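Local coordinates for mannosylglycerate hydrolase MGH1-like glycoside hydrolase domain-containing protein (Thermus thermophilus HB8, PDB 4WVB) that probably hydrolyses mannosylglycerate, a solute made under osmotic stress, to mannose and glycerate, and also splits glucosylglycerate to glucose and glycerate, at residues Ser99-Pro104 against His158-Gly163. Sequence-based numbering, arbitrary orientation.
With GLC (alpha-D-glucopyranose), chain F.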
loop_
_atom_site.group_PDB
_atom_site.type_symbol
_atom_site.label_atom_id
_atom_site.label_comp_id
_atom_site.label_asym_id
_atom_site.label_seq_id
_atom_site.Cartn_x
_atom_site.Cartn_y
_atom_site.Cartn_z
ATOM N N SER A 99 24.092 16.533 23.302
ATOM C CA SER A 99 24.358 15.102 23.372
ATOM C C SER A 99 24.822 14.602 22.012
ATOM O O SER A 99 24.753 15.330 21.012
ATOM C CB SER A 99 23.104 14.352 23.829
ATOM O OG SER A 99 22.134 14.391 22.811
ATOM N N GLY A 100 25.300 13.361 21.958
ATOM C CA GLY A 100 25.783 12.777 20.710
ATOM C C GLY A 100 24.900 11.657 20.175
ATOM O O GLY A 100 25.310 10.889 19.289
ATOM N N ILE A 101 23.691 11.560 20.734
ATOM C CA ILE A 101 22.665 10.610 20.297
ATOM C C ILE A 101 21.368 11.363 19.974
ATOM O O ILE A 101 21.263 12.540 20.266
ATOM C CB ILE A 101 22.397 9.517 21.360
ATOM C CG1 ILE A 101 21.930 10.127 22.686
ATOM C CG2 ILE A 101 23.623 8.606 21.492
ATOM C CD1 ILE A 101 21.408 9.112 23.673
ATOM N N THR A 102 20.421 10.687 19.318
ATOM C CA THR A 102 19.194 11.338 18.828
ATOM C C THR A 102 17.957 10.802 19.566
ATOM O O THR A 102 18.097 10.119 20.582
ATOM C CB THR A 102 19.060 11.231 17.299
ATOM O OG1 THR A 102 18.053 12.131 16.833
ATOM C CG2 THR A 102 18.759 9.818 16.846
ATOM N N GLN A 103 16.759 11.134 19.070
ATOM C CA GLN A 103 15.511 10.725 19.745
ATOM C C GLN A 103 14.421 10.628 18.661
ATOM O O GLN A 103 14.653 11.021 17.509
ATOM C CB GLN A 103 15.132 11.753 20.810
ATOM C CG GLN A 103 15.034 11.199 22.205
ATOM C CD GLN A 103 14.521 12.194 23.247
ATOM O OE1 GLN A 103 14.250 13.399 22.998
ATOM N NE2 GLN A 103 14.431 11.703 24.426
ATOM N N PRO A 104 13.226 10.114 19.009
ATOM C CA PRO A 104 12.248 9.858 17.957
ATOM C C PRO A 104 11.888 11.131 17.161
ATOM O O PRO A 104 11.588 12.170 17.752
ATOM C CB PRO A 104 11.072 9.274 18.741
ATOM C CG PRO A 104 11.740 8.566 19.885
ATOM C CD PRO A 104 12.812 9.528 20.296
ATOM N N HIS A 158 21.556 3.221 21.051
ATOM C CA HIS A 158 21.457 3.411 22.481
ATOM C C HIS A 158 19.972 3.331 22.835
ATOM O O HIS A 158 19.174 3.930 22.120
ATOM C CB HIS A 158 22.019 4.784 22.865
ATOM C CG HIS A 158 22.433 4.880 24.295
ATOM N ND1 HIS A 158 21.529 4.875 25.334
ATOM C CD2 HIS A 158 23.660 4.964 24.864
ATOM C CE1 HIS A 158 22.178 4.942 26.484
ATOM N NE2 HIS A 158 23.473 4.990 26.225
ATOM N N PRO A 159 19.601 2.603 23.905
ATOM C CA PRO A 159 18.177 2.552 24.326
ATOM C C PRO A 159 17.517 3.920 24.546
ATOM O O PRO A 159 16.300 4.086 24.322
ATOM C CB PRO A 159 18.214 1.720 25.641
ATOM C CG PRO A 159 19.652 1.702 26.064
ATOM C CD PRO A 159 20.450 1.796 24.803
ATOM N N TRP A 160 18.285 4.908 24.997
ATOM C CA TRP A 160 17.751 6.253 25.203
ATOM C C TRP A 160 17.206 6.852 23.918
ATOM O O TRP A 160 16.347 7.733 23.942
ATOM C CB TRP A 160 18.807 7.189 25.780
ATOM C CG TRP A 160 19.244 6.830 27.152
ATOM C CD1 TRP A 160 18.658 5.932 28.002
ATOM C CD2 TRP A 160 20.356 7.385 27.862
ATOM N NE1 TRP A 160 19.347 5.890 29.192
ATOM C CE2 TRP A 160 20.391 6.771 29.130
ATOM C CE3 TRP A 160 21.337 8.334 27.539
ATOM C CZ2 TRP A 160 21.371 7.077 30.090
ATOM C CZ3 TRP A 160 22.310 8.641 28.494
ATOM C CH2 TRP A 160 22.318 8.009 29.749
ATOM N N GLU A 161 17.728 6.409 22.787
ATOM C CA GLU A 161 17.299 6.966 21.512
ATOM C C GLU A 161 15.861 6.612 21.168
ATOM O O GLU A 161 15.249 7.318 20.363
ATOM C CB GLU A 161 18.214 6.540 20.369
ATOM C CG GLU A 161 19.612 7.142 20.476
ATOM C CD GLU A 161 20.418 6.903 19.230
ATOM O OE1 GLU A 161 21.008 7.864 18.679
ATOM O OE2 GLU A 161 20.436 5.751 18.769
ATOM N N SER A 162 15.328 5.550 21.782
ATOM C CA SER A 162 13.928 5.179 21.569
ATOM C C SER A 162 12.971 6.152 22.250
ATOM O O SER A 162 11.766 6.158 21.961
ATOM C CB SER A 162 13.634 3.802 22.141
ATOM O OG SER A 162 13.825 3.800 23.535
ATOM N N GLY A 163 13.502 6.960 23.163
ATOM C CA GLY A 163 12.669 7.738 24.031
ATOM C C GLY A 163 12.049 6.918 25.137
ATOM O O GLY A 163 11.386 7.492 25.983
HETATM C C1 GLC F . 13.058 10.614 29.941
HETATM C C2 GLC F . 11.963 10.041 29.009
HETATM C C3 GLC F . 12.210 10.555 27.589
HETATM C C4 GLC F . 12.152 12.085 27.589
HETATM C C5 GLC F . 13.165 12.633 28.618
HETATM C C6 GLC F . 13.013 14.132 28.844
HETATM O O1 GLC F . 14.361 10.137 29.520
HETATM O O2 GLC F . 11.947 8.609 29.036
HETATM O O3 GLC F . 11.220 10.024 26.727
HETATM O O4 GLC F . 12.343 12.573 26.232
HETATM O O5 GLC F . 13.028 12.053 29.927
HETATM O O6 GLC F . 11.808 14.378 29.539
HETATM O O HOH W 1 15.269 9.186 25.884
#
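Glu161 reaches across to the backbone of Thr102, its OE1 taking the amide N through the anti lone pair at 3.0 Å and almost straight (172°). With CG beside its own backbone N (chi1 -68°) and the chain extended beyond, the glutamate passes obliquely across Ile101, whose CB lies 3.4 Å from Glu161 OE1. OE1 also carries a salt bridge to Arg146, and OE2 accepts from Val157 N. Cut back to alanine, this position would probably leave Thr102 N without its acceptor and Arg146 without this carboxylate, and open a gap beside Ile101. Packing is tight at Pro104 too, whose CG sits 3.2 Å from Ser162 O. Ile101 CD1 meets the Trp160 ring at its edge, 3.9 Å from CE3. Both loops belong to the helix-rich glycoside hydrolase family 63 domain, and their ends line the substrate pocket. There the contact is looser: Gln103 NE2 and Trp160 O are bridged by a water, 3.0 Å from NE2. Gln103 NE2 also donates to O4 of the bound glucose at 2.9 Å, while Trp34 N, donating to Gln103 OE1, helps to set the rotation of the amide. Gly163 O accepts from the sugar's O3 at 2.6 Å.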